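Local coordinates for phosphate transporter (Thermotoga maritima MSB8, PDB 6L85), which probably imports phosphate across the cell membrane by coupling its uptake to sodium ions, as a bacterial relative of human solute carrier SLC20, at residues M27-G32 with F324-S329; V31-I36 with R241-T246; S247-F252 with T333-S338. All coordinates share one frame; numbering follows the deposited sequence.

Contact 1: M27-G32 with F324-S329. With NA (sodium ion), chain S.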
# COMPACT_ATOMS: atom_id res chain seq x y z
N MET B 27 -5.85 1.40 -18.11
CA MET B 27 -4.84 0.48 -18.65
C MET B 27 -4.66 0.54 -20.16
O MET B 27 -3.70 -0.06 -20.65
CB MET B 27 -5.17 -0.97 -18.24
CG MET B 27 -5.02 -1.24 -16.73
SD MET B 27 -3.32 -0.98 -16.12
CE MET B 27 -3.56 -1.20 -14.36
N ALA B 28 -5.52 1.24 -20.93
CA ALA B 28 -5.37 1.22 -22.38
C ALA B 28 -4.07 1.87 -22.83
O ALA B 28 -3.49 1.44 -23.82
CB ALA B 28 -6.57 1.89 -23.05
N THR B 29 -3.60 2.91 -22.13
CA THR B 29 -2.31 3.50 -22.49
C THR B 29 -1.19 2.46 -22.40
O THR B 29 -0.40 2.30 -23.34
CB THR B 29 -2.00 4.70 -21.58
OG1 THR B 29 -2.19 4.32 -20.21
CG2 THR B 29 -2.94 5.88 -21.90
N ALA B 30 -1.11 1.74 -21.27
CA ALA B 30 -0.05 0.76 -21.05
C ALA B 30 -0.19 -0.43 -21.98
O ALA B 30 0.81 -0.96 -22.47
CB ALA B 30 -0.04 0.29 -19.58
N VAL B 31 -1.43 -0.88 -22.23
CA VAL B 31 -1.64 -2.02 -23.10
C VAL B 31 -1.36 -1.65 -24.56
O VAL B 31 -0.79 -2.45 -25.31
CB VAL B 31 -3.08 -2.56 -22.94
CG1 VAL B 31 -3.39 -3.50 -24.09
CG2 VAL B 31 -3.24 -3.26 -21.61
N GLY B 32 -1.73 -0.44 -24.97
CA GLY B 32 -1.55 -0.03 -26.35
C GLY B 32 -0.11 0.22 -26.73
O GLY B 32 0.28 0.03 -27.88
N PHE B 324 2.06 8.39 -20.45
CA PHE B 324 2.46 8.82 -19.11
C PHE B 324 1.74 10.10 -18.69
O PHE B 324 1.18 10.18 -17.58
CB PHE B 324 3.98 9.02 -19.10
CG PHE B 324 4.56 9.41 -17.76
CD1 PHE B 324 4.97 8.43 -16.86
CD2 PHE B 324 4.74 10.75 -17.42
CE1 PHE B 324 5.53 8.78 -15.63
CE2 PHE B 324 5.30 11.10 -16.21
CZ PHE B 324 5.70 10.11 -15.31
N THR B 325 1.78 11.13 -19.56
CA THR B 325 1.17 12.43 -19.24
C THR B 325 -0.36 12.33 -19.12
O THR B 325 -0.96 12.93 -18.23
CB THR B 325 1.57 13.45 -20.32
OG1 THR B 325 2.99 13.67 -20.24
CG2 THR B 325 0.85 14.80 -20.15
N VAL B 326 -0.99 11.57 -20.02
CA VAL B 326 -2.44 11.41 -20.01
C VAL B 326 -2.90 10.76 -18.72
O VAL B 326 -3.86 11.19 -18.08
CB VAL B 326 -2.88 10.58 -21.24
CG1 VAL B 326 -4.30 10.00 -21.05
CG2 VAL B 326 -2.79 11.42 -22.50
N ASP B 327 -2.20 9.69 -18.32
CA ASP B 327 -2.54 9.00 -17.09
C ASP B 327 -2.34 9.89 -15.88
O ASP B 327 -3.22 9.98 -15.01
CB ASP B 327 -1.69 7.75 -16.93
CG ASP B 327 -2.04 6.67 -17.92
OD1 ASP B 327 -3.15 6.70 -18.49
OD2 ASP B 327 -1.19 5.77 -18.12
N PHE B 328 -1.16 10.53 -15.78
CA PHE B 328 -0.92 11.39 -14.63
C PHE B 328 -2.02 12.44 -14.50
O PHE B 328 -2.58 12.64 -13.41
CB PHE B 328 0.44 12.07 -14.73
CG PHE B 328 0.80 12.87 -13.50
CD1 PHE B 328 0.32 14.16 -13.32
CD2 PHE B 328 1.56 12.29 -12.49
CE1 PHE B 328 0.63 14.88 -12.17
CE2 PHE B 328 1.88 13.00 -11.35
CZ PHE B 328 1.41 14.30 -11.18
N SER B 329 -2.35 13.12 -15.61
CA SER B 329 -3.33 14.20 -15.54
C SER B 329 -4.72 13.67 -15.21
O SER B 329 -5.47 14.31 -14.46
CB SER B 329 -3.37 14.97 -16.87
OG SER B 329 -2.05 15.36 -17.23
NA NA S . -0.09 3.93 -18.68
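The sodium site in which T29 and D327 face each other shows how a metal ion can join two helices whose backbones stay well apart: the CA atoms of these two residues, the closest pair across the contact, are 7.7 Å from each other. T29 comes from the end of helix 2-32 and D327 from helix 320-339. Their side chains approach from opposite directions and meet at the ion, which is held by T29 OG1 at 2.6 Å and by D327 OD2 at 2.2 Å. The main-chain O and the side-chain OE1 of Q243, together with S247 OG, complete a shell of five oxygens.

The two oxygens of the carboxylate divide the work. OD2 is the metal ligand, and its closeness to T29 OG1 (2.7 Å) reflects two ligands crowded round one ion. OD1 instead accepts a weak hydrogen bond from T29 OG1 at 3.1 Å, so the hydroxyl serves the sodium with its oxygen and the carboxylate with its proton. Its placement follows from chi1 of T29 (50°), which sets OG1 between the backbone N and the carbonyl carbon and swings CG2 beside the backbone N. The negative carboxylate would be expected to balance the sodium charge in this buried setting. Helix 2-32 is kinked here, since the N atoms of T29 and A30 lack bonds to the preceding turn. The T29 methyl CG2 also lies 3.5 Å from the carboxylate oxygen D327 OD1; apolar contact is slight, CG2 coming to 4.4 Å from V326 CG1.

Contact 2: V31-I36 with R241-T246. With NA (sodium ion), chain S.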
# COMPACT_ATOMS: atom_id res chain seq x y z
N VAL B 31 -1.43 -0.88 -22.23
CA VAL B 31 -1.64 -2.02 -23.10
C VAL B 31 -1.36 -1.65 -24.56
O VAL B 31 -0.79 -2.45 -25.31
CB VAL B 31 -3.08 -2.56 -22.94
CG1 VAL B 31 -3.39 -3.50 -24.09
CG2 VAL B 31 -3.24 -3.26 -21.61
N GLY B 32 -1.73 -0.44 -24.97
CA GLY B 32 -1.55 -0.03 -26.35
C GLY B 32 -0.11 0.22 -26.73
O GLY B 32 0.28 0.03 -27.88
N ALA B 33 0.70 0.69 -25.78
CA ALA B 33 2.14 0.78 -25.99
C ALA B 33 2.84 -0.57 -25.82
O ALA B 33 4.07 -0.63 -25.89
CB ALA B 33 2.73 1.80 -25.01
N ARG B 34 2.07 -1.64 -25.59
CA ARG B 34 2.56 -2.99 -25.27
C ARG B 34 3.50 -3.01 -24.07
O ARG B 34 4.31 -3.94 -23.93
CB ARG B 34 3.22 -3.67 -26.49
CG ARG B 34 2.56 -3.38 -27.84
CD ARG B 34 1.37 -4.30 -28.13
NE ARG B 34 0.38 -3.68 -29.02
CZ ARG B 34 -0.94 -3.77 -28.88
NH1 ARG B 34 -1.48 -4.46 -27.88
NH2 ARG B 34 -1.74 -3.16 -29.75
N ALA B 35 3.42 -2.03 -23.17
CA ALA B 35 4.22 -2.11 -21.95
C ALA B 35 3.81 -3.29 -21.08
O ALA B 35 4.61 -3.77 -20.26
CB ALA B 35 4.13 -0.81 -21.16
N ILE B 36 2.57 -3.77 -21.22
CA ILE B 36 2.08 -4.92 -20.47
C ILE B 36 1.01 -5.60 -21.33
O ILE B 36 0.46 -5.01 -22.26
CB ILE B 36 1.49 -4.55 -19.08
CG1 ILE B 36 0.41 -3.46 -19.17
CG2 ILE B 36 2.56 -4.11 -18.09
CD1 ILE B 36 -0.24 -3.19 -17.84
N ARG B 241 8.24 2.13 -19.38
CA ARG B 241 8.11 1.41 -18.12
C ARG B 241 7.38 2.23 -17.07
O ARG B 241 6.55 1.69 -16.32
CB ARG B 241 9.49 0.96 -17.64
CG ARG B 241 10.14 -0.08 -18.59
CD ARG B 241 9.53 -1.48 -18.40
NE ARG B 241 9.37 -1.82 -16.98
CZ ARG B 241 8.79 -2.93 -16.54
NH1 ARG B 241 8.30 -3.82 -17.39
NH2 ARG B 241 8.69 -3.16 -15.23
N ALA B 242 7.63 3.54 -17.00
CA ALA B 242 7.02 4.39 -15.97
C ALA B 242 5.52 4.58 -16.16
O ALA B 242 4.78 4.85 -15.19
CB ALA B 242 7.73 5.74 -15.94
N GLN B 243 5.03 4.46 -17.40
CA GLN B 243 3.61 4.62 -17.63
C GLN B 243 2.82 3.41 -17.13
O GLN B 243 1.60 3.49 -17.01
CB GLN B 243 3.33 4.93 -19.11
CG GLN B 243 3.33 3.77 -20.07
CD GLN B 243 2.26 3.93 -21.13
OE1 GLN B 243 1.07 3.83 -20.83
NE2 GLN B 243 2.66 4.20 -22.37
N ILE B 244 3.49 2.33 -16.74
CA ILE B 244 2.81 1.30 -15.97
C ILE B 244 2.43 1.83 -14.59
O ILE B 244 1.30 1.63 -14.10
CB ILE B 244 3.69 0.04 -15.88
CG1 ILE B 244 4.03 -0.45 -17.28
CG2 ILE B 244 3.00 -1.08 -15.06
CD1 ILE B 244 5.06 -1.58 -17.32
N LEU B 245 3.37 2.51 -13.94
CA LEU B 245 3.09 3.10 -12.64
C LEU B 245 1.95 4.10 -12.76
O LEU B 245 1.03 4.14 -11.93
CB LEU B 245 4.35 3.79 -12.10
CG LEU B 245 5.55 2.89 -11.76
CD1 LEU B 245 6.67 3.71 -11.13
CD2 LEU B 245 5.13 1.76 -10.83
N THR B 246 2.02 4.93 -13.79
CA THR B 246 1.00 5.95 -13.96
C THR B 246 -0.37 5.33 -14.30
O THR B 246 -1.42 5.86 -13.90
CB THR B 246 1.54 6.97 -14.98
OG1 THR B 246 0.95 8.24 -14.74
CG2 THR B 246 1.31 6.53 -16.41
NA NA S . -0.09 3.93 -18.68
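I244, A35 and Q243 carry most of this contact, which illustrates how the turn leaving a helix can pack against a metal-binding helix without a single hydrogen bond between them. I244 presents its longer branch to the turn. CG1 lies 3.9 Å from A35 CB, and the terminal CD1 rests 3.6 Å from I36 CG2 and 3.7 Å from A35 O. I36 crosses I244 at a slant and touches it with the CG2 methyl alone. Within its own helix, CD1 of I244 also sits over one face of the R241 guanidinium, displaced toward the rim. With I244 cut back to an alanine, A35 CB and I36 CG2 would probably lose their apolar partner, and a gap is likely to open between turn and helix.

Q243 does two jobs. Its chain, bent at chi2 (142°), curls back so that OE1 and the main-chain O of the same residue both bind the sodium, each at 2.4 Å. The other end of the amide, NE2, lies 3.6 Å from A33 CB and is hydrogen-bonded to N320 OD1, which would fix the amide with its oxygen toward the metal.

The turn itself is a Schellman motif ending helix 2-32, with R34 at positive phi and salt-bridged to E313. It packs against helix 231-258 through I244 and against helix 38-56, whose A41 touches I36, while N320 of helix 320-339 borders A33.

Contact 3: S247-F252 with T333-S338. With NA (sodium ion), chain S.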
# COMPACT_ATOMS: atom_id res chain seq x y z
N SER B 247 -0.38 4.15 -14.94
CA SER B 247 -1.64 3.44 -15.11
C SER B 247 -2.20 2.96 -13.77
O SER B 247 -3.43 2.98 -13.56
CB SER B 247 -1.45 2.26 -16.06
OG SER B 247 -1.69 2.65 -17.40
N CYS B 248 -1.32 2.50 -12.88
CA CYS B 248 -1.76 2.14 -11.53
C CYS B 248 -2.38 3.34 -10.82
O CYS B 248 -3.38 3.21 -10.10
CB CYS B 248 -0.58 1.64 -10.68
SG CYS B 248 0.21 0.12 -11.22
N TYR B 249 -1.73 4.49 -10.95
CA TYR B 249 -2.24 5.72 -10.37
C TYR B 249 -3.67 6.00 -10.87
O TYR B 249 -4.57 6.31 -10.07
CB TYR B 249 -1.27 6.85 -10.72
CG TYR B 249 -1.53 8.22 -10.12
CD1 TYR B 249 -2.18 8.38 -8.90
CD2 TYR B 249 -1.09 9.37 -10.78
CE1 TYR B 249 -2.39 9.64 -8.37
CE2 TYR B 249 -1.31 10.63 -10.27
CZ TYR B 249 -1.96 10.77 -9.05
OH TYR B 249 -2.17 12.03 -8.54
N VAL B 250 -3.91 5.81 -12.17
CA VAL B 250 -5.27 6.03 -12.67
C VAL B 250 -6.24 5.01 -12.07
O VAL B 250 -7.35 5.36 -11.68
CB VAL B 250 -5.34 6.03 -14.21
CG1 VAL B 250 -6.77 6.35 -14.67
CG2 VAL B 250 -4.41 7.05 -14.80
N SER B 251 -5.84 3.74 -12.01
CA SER B 251 -6.68 2.67 -11.45
C SER B 251 -7.12 2.98 -10.03
O SER B 251 -8.29 2.77 -9.66
CB SER B 251 -5.90 1.36 -11.45
OG SER B 251 -6.17 0.61 -12.60
N PHE B 252 -6.17 3.39 -9.20
CA PHE B 252 -6.44 3.78 -7.82
C PHE B 252 -7.47 4.91 -7.78
O PHE B 252 -8.45 4.84 -7.03
CB PHE B 252 -5.12 4.22 -7.17
CG PHE B 252 -5.25 4.66 -5.73
CD1 PHE B 252 -5.62 5.96 -5.41
CD2 PHE B 252 -4.98 3.77 -4.69
CE1 PHE B 252 -5.73 6.38 -4.09
CE2 PHE B 252 -5.09 4.18 -3.35
CZ PHE B 252 -5.46 5.48 -3.06
N THR B 333 -6.68 14.74 -11.75
CA THR B 333 -8.00 15.34 -11.82
C THR B 333 -9.01 14.54 -11.00
O THR B 333 -9.79 15.11 -10.22
CB THR B 333 -8.46 15.43 -13.29
OG1 THR B 333 -7.47 16.15 -14.04
CG2 THR B 333 -9.81 16.15 -13.40
N VAL B 334 -8.98 13.21 -11.15
CA VAL B 334 -10.01 12.36 -10.57
C VAL B 334 -9.85 12.30 -9.05
O VAL B 334 -10.83 12.34 -8.31
CB VAL B 334 -9.97 10.97 -11.23
CG1 VAL B 334 -10.78 9.93 -10.42
CG2 VAL B 334 -10.48 11.05 -12.69
N LEU B 335 -8.60 12.24 -8.57
CA LEU B 335 -8.34 12.22 -7.13
C LEU B 335 -8.75 13.53 -6.49
O LEU B 335 -9.31 13.54 -5.38
CB LEU B 335 -6.85 11.95 -6.86
CG LEU B 335 -6.39 10.58 -6.38
CD1 LEU B 335 -4.96 10.62 -5.89
CD2 LEU B 335 -7.32 9.98 -5.31
N LEU B 336 -8.46 14.66 -7.14
CA LEU B 336 -8.86 15.92 -6.53
C LEU B 336 -10.38 16.04 -6.49
O LEU B 336 -10.96 16.44 -5.47
CB LEU B 336 -8.21 17.10 -7.26
CG LEU B 336 -6.68 17.14 -7.12
CD1 LEU B 336 -6.02 18.02 -8.21
CD2 LEU B 336 -6.23 17.58 -5.71
N ALA B 337 -11.06 15.65 -7.58
CA ALA B 337 -12.51 15.57 -7.55
C ALA B 337 -13.00 14.70 -6.38
O ALA B 337 -13.94 15.07 -5.68
CB ALA B 337 -13.03 15.00 -8.87
N SER B 338 -12.37 13.54 -6.18
CA SER B 338 -12.76 12.65 -5.08
C SER B 338 -12.60 13.33 -3.73
O SER B 338 -13.45 13.18 -2.85
CB SER B 338 -11.94 11.36 -5.12
OG SER B 338 -12.24 10.58 -6.27
NA NA S . -0.09 3.93 -18.68
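With chi1 close to 180° in both Y249 (-175°) and F252 (180°), each ring extends beside the carbonyl carbon of its residue and reaches across to L335, whose own chi1 of -104° lies away from the usual staggered values. L335 gives one methyl to each ring. CD1 approaches the edge of the Y249 ring, near its plane, at 3.7 Å from CE1 and 4.1 Å from OH; CD2 comes to the edge of the F252 ring, likewise near its plane, at 4.1 Å from CE1. Neither methyl lies over a ring face, and the leucine crosses both aromatic side chains obliquely.

This is apolar helix-to-helix packing inside an all-helical membrane transporter: helices 231-258 and 320-339 run in nearly the same direction here, with CA atoms no nearer than 8.7 Å, the distance from F252 to L335. Long side chains therefore bridge the interval. M186 of helix 167-194 touches both Y249 and L335, and Y249 OH makes a weak hydrogen bond with T332 OG1.

Polar groups mark the ends of the two segments. Five residues before F252, S247 OG binds the sodium at 2.4 Å. The same oxygen is hydrogen-bonded to S26 O. On the other helix S338 OG bonds back to V334 O at 3.0 Å, from the face of that carbonyl opposite the one used by S338 N, and pairs with ND2 of N257, a residue of another sodium site.

In the fold
The three contacts draw on helices 2-32, 231-258 and 320-339, contact 2 through the turn that leaves the first of them. Contacts 1 and 2 start from the same place in the chain, sharing V31 and G32, and their centres lie about 7 Å apart. Contact 3, whose centre is about 12 Å from that of contact 1 and 16 Å from that of contact 2, follows contact 2 directly along helix 231-258 and alternates with contact 1 in sequence. One sodium ion touches all three. Residues far apart in sequence, T29 over 200 positions before Q243, converge on a single site, so occupancy of the ion could be felt by all three helices, consistent with sodium-dependent transport.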